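Viral structural protein 4 (Bombyx mori cytoplasmic polyhedrosis virus, PDB 6TZ0) binds GTP, probably through a P-loop, and packs against the viral RNA-dependent RNA polymerase, whose transcription it probably assists as an NTPase. Local coordinates at residues S54-H59 with T139-L144; G489-Q494 with Y535-A540; I251-C256 with P318-N323. All blocks are in the same frame, centred on the assembly; numbering follows the deposited sequence.

The three contacts sit in separate parts of the chain and none touches another; contacts 2 and 3 come nearest, with about 17 Å between their nearest atoms. Contact 1, far from the chain centre and partly buried, joins antiparallel helices 41-60 and 136-146 through methionine packing topped by a salt bridge. Contact 2 is fully buried, nearly all apolar packing between the loop after strand 484-489 and the end of helix 524-537, and lies beside the residues that bind GTP and against the polymerase chain. Contact 3 is held mainly by backbone hydrogen bonds between strands 255-261 and 313-319. Contacts 1 and 3 are away from the nucleotide site, and the three share no helix or strand.

Contact 1 (S54-H59 with T139-L144); sequences SMLAKH and TEMSTL
Met55 reaches across to helix 136-146 and overlaps Glu140 with its sulfur and methyl, while its CG lies against Met141. CG stands anti to the backbone N (chi1 -176°), and bends at the next two torsions carry the tip to the other helix. There Met55 SD is 3.3 Å from Glu140 OE2, and Met55 CE rests 3.7 Å from Leu144 CD1. Met141 comes back the other way, the two thioether chains sliding past each other in opposite directions. Its methyl ends between two residues of helix 41-60: Met141 CE lies 3.7 Å from Met55 CG and the same distance from Leu56 CD2.

Glu140 carries the polar part. Its chain runs extended beyond CG and crosses that of Lys58 at about a right angle; NZ and OE2 meet in a salt bridge. The modelled 2.5 Å between Lys58 NZ and Glu140 OE2 is doubtfully short for a 2.80 Å map and shows the pairing, not its exact length. The other oxygen lies beside the edge of His59: Glu140 OE1 is 3.1 Å from His59 CE1, in the ring plane, with carboxylate and ring planes 88° apart. A nearby ammonium group would be expected to keep the carboxylate negative.

The packing continues into helix 70-79, where Leu56 touches Tyr73 and Ile77 and Met141 touches Met76. The two segments run antiparallel, their axes 11.1 Å apart, with Met55 and Met141 the closest pair of CA atoms: the side-by-side packing of a small helical bundle, an apolar seam bordered by a surface ion pair.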
loop_
_atom_site.group_PDB
_atom_site.type_symbol
_atom_site.label_atom_id
_atom_site.label_comp_id
_atom_site.label_asym_id
_atom_site.label_seq_id
_atom_site.Cartn_x
_atom_site.Cartn_y
_atom_site.Cartn_z
ATOM N N SER B 54 -19.564 29.102 28.033
ATOM C CA SER B 54 -18.609 28.953 29.130
ATOM C C SER B 54 -18.661 27.551 29.729
ATOM O O SER B 54 -17.615 26.933 29.982
ATOM C CB SER B 54 -18.896 29.995 30.202
ATOM O OG SER B 54 -18.773 31.303 29.681
ATOM N N MET B 55 -19.875 27.026 29.928
ATOM C CA MET B 55 -20.043 25.682 30.472
ATOM C C MET B 55 -19.486 24.621 29.530
ATOM O O MET B 55 -18.845 23.660 29.977
ATOM C CB MET B 55 -21.524 25.438 30.753
ATOM C CG MET B 55 -21.861 24.117 31.402
ATOM S SD MET B 55 -21.267 23.942 33.078
ATOM C CE MET B 55 -22.408 25.014 33.937
ATOM N N LEU B 56 -19.690 24.796 28.219
ATOM C CA LEU B 56 -19.172 23.840 27.244
ATOM C C LEU B 56 -17.652 23.846 27.188
ATOM O O LEU B 56 -17.035 22.783 27.061
ATOM C CB LEU B 56 -19.742 24.128 25.859
ATOM C CG LEU B 56 -21.156 23.648 25.580
ATOM C CD1 LEU B 56 -21.600 24.154 24.240
ATOM C CD2 LEU B 56 -21.150 22.145 25.588
ATOM N N ALA B 57 -17.034 25.027 27.277
ATOM C CA ALA B 57 -15.576 25.088 27.298
ATOM C C ALA B 57 -15.011 24.439 28.556
ATOM O O ALA B 57 -13.994 23.730 28.490
ATOM C CB ALA B 57 -15.113 26.535 27.182
ATOM N N LYS B 58 -15.684 24.634 29.699
ATOM C CA LYS B 58 -15.251 23.988 30.937
ATOM C C LYS B 58 -15.351 22.469 30.852
ATOM O O LYS B 58 -14.432 21.762 31.278
ATOM C CB LYS B 58 -16.069 24.499 32.119
ATOM C CG LYS B 58 -15.668 23.873 33.440
ATOM C CD LYS B 58 -16.472 24.416 34.599
ATOM C CE LYS B 58 -17.878 23.852 34.594
ATOM N NZ LYS B 58 -18.649 24.254 35.802
ATOM N N HIS B 59 -16.448 21.944 30.296
ATOM C CA HIS B 59 -16.566 20.490 30.211
ATOM C C HIS B 59 -15.643 19.899 29.156
ATOM O O HIS B 59 -15.203 18.756 29.300
ATOM C CB HIS B 59 -17.995 20.048 29.911
ATOM C CG HIS B 59 -18.979 20.397 30.977
ATOM N ND1 HIS B 59 -18.834 19.986 32.282
ATOM C CD2 HIS B 59 -20.178 21.017 30.911
ATOM C CE1 HIS B 59 -19.866 20.406 32.989
ATOM N NE2 HIS B 59 -20.699 21.029 32.180
ATOM N N THR B 139 -25.613 16.379 34.056
ATOM C CA THR B 139 -26.493 16.905 35.096
ATOM C C THR B 139 -26.267 18.390 35.325
ATOM O O THR B 139 -27.223 19.136 35.563
ATOM C CB THR B 139 -26.304 16.154 36.411
ATOM O OG1 THR B 139 -24.920 16.164 36.784
ATOM C CG2 THR B 139 -26.821 14.743 36.316
ATOM N N GLU B 140 -25.010 18.834 35.270
ATOM C CA GLU B 140 -24.718 20.255 35.439
ATOM C C GLU B 140 -25.296 21.086 34.294
ATOM O O GLU B 140 -25.932 22.128 34.524
ATOM C CB GLU B 140 -23.209 20.444 35.559
ATOM C CG GLU B 140 -22.758 21.851 35.835
ATOM C CD GLU B 140 -21.263 21.933 36.041
ATOM O OE1 GLU B 140 -20.603 20.874 35.993
ATOM O OE2 GLU B 140 -20.743 23.048 36.241
ATOM N N MET B 141 -25.123 20.611 33.056
ATOM C CA MET B 141 -25.725 21.273 31.903
ATOM C C MET B 141 -27.250 21.222 31.951
ATOM O O MET B 141 -27.913 22.177 31.530
ATOM C CB MET B 141 -25.199 20.636 30.615
ATOM C CG MET B 141 -25.701 21.284 29.334
ATOM S SD MET B 141 -25.130 22.966 29.079
ATOM C CE MET B 141 -23.491 22.646 28.465
ATOM N N SER B 142 -27.818 20.148 32.505
ATOM C CA SER B 142 -29.266 20.038 32.624
ATOM C C SER B 142 -29.824 21.036 33.622
ATOM O O SER B 142 -30.845 21.675 33.351
ATOM C CB SER B 142 -29.639 18.614 33.018
ATOM O OG SER B 142 -31.036 18.488 33.179
ATOM N N THR B 143 -29.164 21.199 34.771
ATOM C CA THR B 143 -29.629 22.190 35.735
ATOM C C THR B 143 -29.420 23.607 35.228
ATOM O O THR B 143 -30.147 24.516 35.638
ATOM C CB THR B 143 -28.937 22.011 37.086
ATOM O OG1 THR B 143 -27.523 22.156 36.931
ATOM C CG2 THR B 143 -29.250 20.652 37.667
ATOM N N LEU B 144 -28.441 23.826 34.347
ATOM C CA LEU B 144 -28.304 25.167 33.784
ATOM C C LEU B 144 -29.376 25.463 32.738
ATOM O O LEU B 144 -29.949 26.555 32.731
ATOM C CB LEU B 144 -26.896 25.365 33.219
ATOM C CG LEU B 144 -26.569 26.713 32.573
ATOM C CD1 LEU B 144 -25.250 27.212 33.028
ATOM C CD2 LEU B 144 -26.454 26.513 31.091
#

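Contact 2 (G489-Q494 with Y535-A540); sequences GHFNAQ and YRLLPA
Asn492 OD1 is flanked by two carbon groups of the 535-540 segment, with Leu538 CD1 and Pro539 CD each 3.3 Å from Asn492 OD1. The side chains of Asn492 and Leu538 cross at about a right angle, and the leucine's other methyl, Leu538 CD2, lies 3.5 Å from His490 O.

This is the loop leaving strand 484-489 of the parallel sheet whose neighbouring strand 347-353 leads into the probable P-loop, an architecture consistent with a P-loop NTPase. His490 stacks on Tyr534 and its side chain comes within about 4 Å of those of Lys355 and Lys359, both GTP-binding residues. Tyr352 of strand 347-353 packs on Asn492 and Leu538.

Phe491 and Leu537 lie side by side and point the same way, their CB atoms 3.6 Å apart. Phe491 CG stands between the backbone N and the carbonyl carbon (chi1 54°), which sets the ring beside the leucine. Leu537 CD1 stands over one face of the Phe491 ring in a CH-pi contact, 4.1 Å from its centroid and 13° off the normal. Gln494 CG sits over the opposite face, toward the rim, and Ala493 CB meets the edge in the ring plane. The polymerase chain reaches in as well, its Thr367 touching Leu537.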
loop_
_atom_site.group_PDB
_atom_site.type_symbol
_atom_site.label_atom_id
_atom_site.label_comp_id
_atom_site.label_asym_id
_atom_site.label_seq_id
_atom_site.Cartn_x
_atom_site.Cartn_y
_atom_site.Cartn_z
ATOM N N GLY B 489 5.036 28.197 -15.713
ATOM C CA GLY B 489 4.688 27.168 -16.666
ATOM C C GLY B 489 3.371 27.482 -17.346
ATOM O O GLY B 489 2.626 28.359 -16.914
ATOM N N HIS B 490 3.097 26.756 -18.426
ATOM C CA HIS B 490 1.851 26.955 -19.149
ATOM C C HIS B 490 0.808 25.874 -18.928
ATOM O O HIS B 490 -0.379 26.167 -19.067
ATOM C CB HIS B 490 2.087 27.071 -20.656
ATOM C CG HIS B 490 2.696 28.367 -21.084
ATOM N ND1 HIS B 490 3.998 28.475 -21.513
ATOM C CD2 HIS B 490 2.187 29.619 -21.108
ATOM C CE1 HIS B 490 4.250 29.731 -21.835
ATOM N NE2 HIS B 490 3.173 30.448 -21.581
ATOM N N PHE B 491 1.200 24.648 -18.592
ATOM C CA PHE B 491 0.228 23.568 -18.497
ATOM C C PHE B 491 0.761 22.451 -17.617
ATOM O O PHE B 491 1.967 22.327 -17.404
ATOM C CB PHE B 491 -0.167 23.044 -19.882
ATOM C CG PHE B 491 0.987 22.629 -20.753
ATOM C CD1 PHE B 491 1.592 23.542 -21.599
ATOM C CD2 PHE B 491 1.428 21.319 -20.771
ATOM C CE1 PHE B 491 2.636 23.171 -22.407
ATOM C CE2 PHE B 491 2.471 20.943 -21.585
ATOM C CZ PHE B 491 3.074 21.873 -22.402
ATOM N N ASN B 492 -0.166 21.628 -17.121
ATOM C CA ASN B 492 0.139 20.670 -16.065
ATOM C C ASN B 492 0.988 19.494 -16.518
ATOM O O ASN B 492 1.455 18.740 -15.662
ATOM C CB ASN B 492 -1.140 20.111 -15.444
ATOM C CG ASN B 492 -1.916 21.146 -14.681
ATOM O OD1 ASN B 492 -3.072 21.408 -14.981
ATOM N ND2 ASN B 492 -1.279 21.751 -13.692
ATOM N N ALA B 493 1.193 19.296 -17.818
ATOM C CA ALA B 493 2.049 18.198 -18.246
ATOM C C ALA B 493 3.522 18.503 -18.029
ATOM O O ALA B 493 4.350 17.597 -18.129
ATOM C CB ALA B 493 1.804 17.867 -19.714
ATOM N N GLN B 494 3.863 19.749 -17.729
ATOM C CA GLN B 494 5.215 20.126 -17.364
ATOM C C GLN B 494 5.555 19.791 -15.920
ATOM O O GLN B 494 6.678 20.060 -15.497
ATOM C CB GLN B 494 5.402 21.616 -17.620
ATOM C CG GLN B 494 5.330 21.958 -19.082
ATOM C CD GLN B 494 5.376 23.432 -19.339
ATOM O OE1 GLN B 494 5.372 24.233 -18.413
ATOM N NE2 GLN B 494 5.421 23.806 -20.604
ATOM N N TYR B 535 -4.950 26.476 -22.325
ATOM C CA TYR B 535 -6.152 26.306 -21.516
ATOM C C TYR B 535 -6.694 24.891 -21.626
ATOM O O TYR B 535 -7.116 24.303 -20.625
ATOM C CB TYR B 535 -7.220 27.313 -21.941
ATOM C CG TYR B 535 -8.538 27.100 -21.241
ATOM C CD1 TYR B 535 -8.699 27.453 -19.913
ATOM C CD2 TYR B 535 -9.619 26.535 -21.906
ATOM C CE1 TYR B 535 -9.893 27.251 -19.266
ATOM C CE2 TYR B 535 -10.812 26.325 -21.266
ATOM C CZ TYR B 535 -10.945 26.684 -19.946
ATOM O OH TYR B 535 -12.140 26.484 -19.300
ATOM N N ARG B 536 -6.676 24.325 -22.833
ATOM C CA ARG B 536 -7.100 22.945 -23.023
ATOM C C ARG B 536 -6.154 21.958 -22.345
ATOM O O ARG B 536 -6.553 20.830 -22.051
ATOM C CB ARG B 536 -7.238 22.674 -24.529
ATOM C CG ARG B 536 -7.787 21.316 -24.953
ATOM C CD ARG B 536 -8.106 21.305 -26.435
ATOM N NE ARG B 536 -8.572 20.010 -26.910
ATOM C CZ ARG B 536 -7.795 19.111 -27.497
ATOM N NH1 ARG B 536 -6.516 19.376 -27.696
ATOM N NH2 ARG B 536 -8.295 17.954 -27.895
ATOM N N LEU B 537 -4.925 22.362 -22.045
ATOM C CA LEU B 537 -4.027 21.488 -21.304
ATOM C C LEU B 537 -3.874 21.842 -19.825
ATOM O O LEU B 537 -3.152 21.137 -19.120
ATOM C CB LEU B 537 -2.655 21.480 -21.960
ATOM C CG LEU B 537 -2.537 20.843 -23.327
ATOM C CD1 LEU B 537 -1.155 21.103 -23.825
ATOM C CD2 LEU B 537 -2.813 19.360 -23.212
ATOM N N LEU B 538 -4.520 22.897 -19.334
ATOM C CA LEU B 538 -4.362 23.334 -17.945
ATOM C C LEU B 538 -5.710 23.431 -17.244
ATOM O O LEU B 538 -6.409 24.450 -17.372
ATOM C CB LEU B 538 -3.641 24.676 -17.867
ATOM C CG LEU B 538 -3.354 25.355 -16.519
ATOM C CD1 LEU B 538 -2.387 24.568 -15.675
ATOM C CD2 LEU B 538 -2.838 26.762 -16.714
ATOM N N PRO B 539 -6.113 22.412 -16.501
ATOM C CA PRO B 539 -7.245 22.545 -15.585
ATOM C C PRO B 539 -6.814 23.252 -14.305
ATOM O O PRO B 539 -5.668 23.654 -14.140
ATOM C CB PRO B 539 -7.631 21.099 -15.293
ATOM C CG PRO B 539 -7.037 20.322 -16.361
ATOM C CD PRO B 539 -5.790 21.004 -16.750
ATOM N N ALA B 540 -7.762 23.387 -13.389
ATOM C CA ALA B 540 -7.483 23.940 -12.067
ATOM C C ALA B 540 -7.326 22.820 -11.044
ATOM O O ALA B 540 -8.087 22.703 -10.090
ATOM C CB ALA B 540 -8.587 24.909 -11.660
#

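Contact 3 (I251-C256 with P318-N323); sequences IRYEGC and PHKMMN
Gly255 and His319 exchange two backbone hydrogen bonds, forming an antiparallel hydrogen-bonded pair. Gly255 N reaches His319 O at 2.8 Å, arriving nearly along the C=O axis although the bond bends to 137° at the hydrogen. The return bond, from His319 N to Gly255 O at 3.1 Å, is straighter at the hydrogen, but its donor sits well above the plane of the accepting carbonyl. Pro318 CA adds a C-H...O contact of 3.5 Å to Gly255 O, so this oxygen receives both an N-H and a CA-H from the neighbouring strand. One step on, Cys256 and Pro318 make a non-hydrogen-bonded pair whose side chains diverge.

The touching parts of the two chains run 97° apart, and beyond the pair side chains take over. Tyr253 has CG anti to its carbonyl carbon (chi1 -65°), and its ring lies obliquely against the backbone from Pro318 O to Lys320 N. Tyr253 CB lies 3.3 Å from His319 O, and Tyr253 CD1 is 3.7 Å from Lys320 CB, where the two side chains cross at about a right angle. The extended Met321 chain brings CE to 3.4 Å from Glu254 O and 3.7 Å from Glu254 CB. The His319 ring finds its partners outside the two segments: NE2 bonds to Gln188 O, and the side chain packs on Ile190 and Met270.

Strand 255-261 begins here just as strand 313-319 ends, and Cys256 also bonds through its backbone to Val271 of strand 266-271. The contact is thus the closing end of an antiparallel ladder, where strand 313-319 lines the border of a four-stranded antiparallel sheet.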
loop_
_atom_site.group_PDB
_atom_site.type_symbol
_atom_site.label_atom_id
_atom_site.label_comp_id
_atom_site.label_asym_id
_atom_site.label_seq_id
_atom_site.Cartn_x
_atom_site.Cartn_y
_atom_site.Cartn_z
ATOM N N ILE B 251 -20.124 52.056 10.868
ATOM C CA ILE B 251 -19.435 50.813 10.553
ATOM C C ILE B 251 -18.236 51.138 9.672
ATOM O O ILE B 251 -18.248 52.095 8.889
ATOM C CB ILE B 251 -20.384 49.785 9.904
ATOM C CG1 ILE B 251 -20.835 50.204 8.518
ATOM C CG2 ILE B 251 -21.640 49.635 10.722
ATOM C CD1 ILE B 251 -21.630 49.122 7.853
ATOM N N ARG B 252 -17.167 50.366 9.830
ATOM C CA ARG B 252 -15.880 50.690 9.227
ATOM C C ARG B 252 -15.426 49.547 8.339
ATOM O O ARG B 252 -15.248 48.421 8.812
ATOM C CB ARG B 252 -14.834 50.982 10.300
ATOM C CG ARG B 252 -15.110 52.251 11.072
ATOM C CD ARG B 252 -13.949 52.606 11.972
ATOM N NE ARG B 252 -13.712 51.581 12.982
ATOM C CZ ARG B 252 -14.319 51.541 14.162
ATOM N NH1 ARG B 252 -15.208 52.469 14.485
ATOM N NH2 ARG B 252 -14.039 50.570 15.021
ATOM N N TYR B 253 -15.236 49.842 7.061
ATOM C CA TYR B 253 -14.694 48.892 6.110
ATOM C C TYR B 253 -13.371 49.410 5.576
ATOM O O TYR B 253 -13.156 50.618 5.469
ATOM C CB TYR B 253 -15.636 48.654 4.952
ATOM C CG TYR B 253 -16.935 48.005 5.320
ATOM C CD1 TYR B 253 -16.969 46.710 5.815
ATOM C CD2 TYR B 253 -18.134 48.644 5.081
ATOM C CE1 TYR B 253 -18.160 46.098 6.123
ATOM C CE2 TYR B 253 -19.325 48.039 5.370
ATOM C CZ TYR B 253 -19.336 46.769 5.898
ATOM O OH TYR B 253 -20.535 46.174 6.196
ATOM N N GLU B 254 -12.491 48.483 5.215
ATOM C CA GLU B 254 -11.134 48.853 4.864
ATOM C C GLU B 254 -10.793 48.652 3.397
ATOM O O GLU B 254 -9.761 49.159 2.954
ATOM C CB GLU B 254 -10.140 48.063 5.723
ATOM C CG GLU B 254 -10.302 48.277 7.218
ATOM C CD GLU B 254 -9.974 49.685 7.657
ATOM O OE1 GLU B 254 -9.101 50.321 7.036
ATOM O OE2 GLU B 254 -10.595 50.161 8.627
ATOM N N GLY B 255 -11.613 47.932 2.641
ATOM C CA GLY B 255 -11.372 47.696 1.238
ATOM C C GLY B 255 -12.290 48.503 0.344
ATOM O O GLY B 255 -12.904 49.491 0.760
ATOM N N CYS B 256 -12.374 48.080 -0.914
ATOM C CA CYS B 256 -13.221 48.734 -1.896
ATOM C C CYS B 256 -13.955 47.694 -2.721
ATOM O O CYS B 256 -13.526 46.549 -2.847
ATOM C CB CYS B 256 -12.422 49.645 -2.834
ATOM S SG CYS B 256 -11.785 51.117 -2.066
ATOM N N PRO B 318 -16.894 51.719 -0.247
ATOM C CA PRO B 318 -16.096 50.961 0.723
ATOM C C PRO B 318 -16.722 49.608 1.010
ATOM O O PRO B 318 -17.943 49.476 1.109
ATOM C CB PRO B 318 -16.110 51.854 1.966
ATOM C CG PRO B 318 -16.408 53.199 1.457
ATOM C CD PRO B 318 -17.334 53.005 0.310
ATOM N N HIS B 319 -15.873 48.595 1.135
ATOM C CA HIS B 319 -16.342 47.232 1.300
ATOM C C HIS B 319 -15.368 46.519 2.222
ATOM O O HIS B 319 -14.266 47.003 2.468
ATOM C CB HIS B 319 -16.464 46.533 -0.059
ATOM C CG HIS B 319 -17.202 45.236 -0.011
ATOM N ND1 HIS B 319 -18.574 45.165 0.075
ATOM C CD2 HIS B 319 -16.759 43.959 -0.000
ATOM C CE1 HIS B 319 -18.944 43.899 0.111
ATOM N NE2 HIS B 319 -17.861 43.147 0.078
ATOM N N LYS B 320 -15.792 45.382 2.764
ATOM C CA LYS B 320 -14.942 44.600 3.650
ATOM C C LYS B 320 -13.776 43.976 2.888
ATOM O O LYS B 320 -13.922 43.561 1.736
ATOM C CB LYS B 320 -15.774 43.513 4.322
ATOM C CG LYS B 320 -15.031 42.717 5.343
ATOM C CD LYS B 320 -15.879 41.670 5.976
ATOM C CE LYS B 320 -15.046 40.897 6.954
ATOM N NZ LYS B 320 -14.003 40.108 6.253
ATOM N N MET B 321 -12.607 43.935 3.526
ATOM C CA MET B 321 -11.450 43.276 2.937
ATOM C C MET B 321 -11.618 41.768 2.871
ATOM O O MET B 321 -12.167 41.141 3.777
ATOM C CB MET B 321 -10.180 43.600 3.717
ATOM C CG MET B 321 -9.560 44.919 3.365
ATOM S SD MET B 321 -7.964 45.096 4.157
ATOM C CE MET B 321 -7.471 46.705 3.556
ATOM N N MET B 322 -11.111 41.190 1.788
ATOM C CA MET B 322 -11.084 39.749 1.610
ATOM C C MET B 322 -10.077 39.101 2.549
ATOM O O MET B 322 -9.042 39.678 2.885
ATOM C CB MET B 322 -10.713 39.408 0.173
ATOM C CG MET B 322 -11.701 39.899 -0.844
ATOM S SD MET B 322 -11.266 39.470 -2.529
ATOM C CE MET B 322 -9.993 40.677 -2.847
ATOM N N ASN B 323 -10.383 37.894 2.958
ATOM C CA ASN B 323 -9.449 37.111 3.730
ATOM C C ASN B 323 -8.840 36.034 2.849
ATOM O O ASN B 323 -9.544 35.447 2.024
ATOM C CB ASN B 323 -10.133 36.456 4.931
ATOM C CG ASN B 323 -10.759 37.465 5.858
ATOM O OD1 ASN B 323 -11.974 37.493 6.026
ATOM N ND2 ASN B 323 -9.935 38.312 6.456
#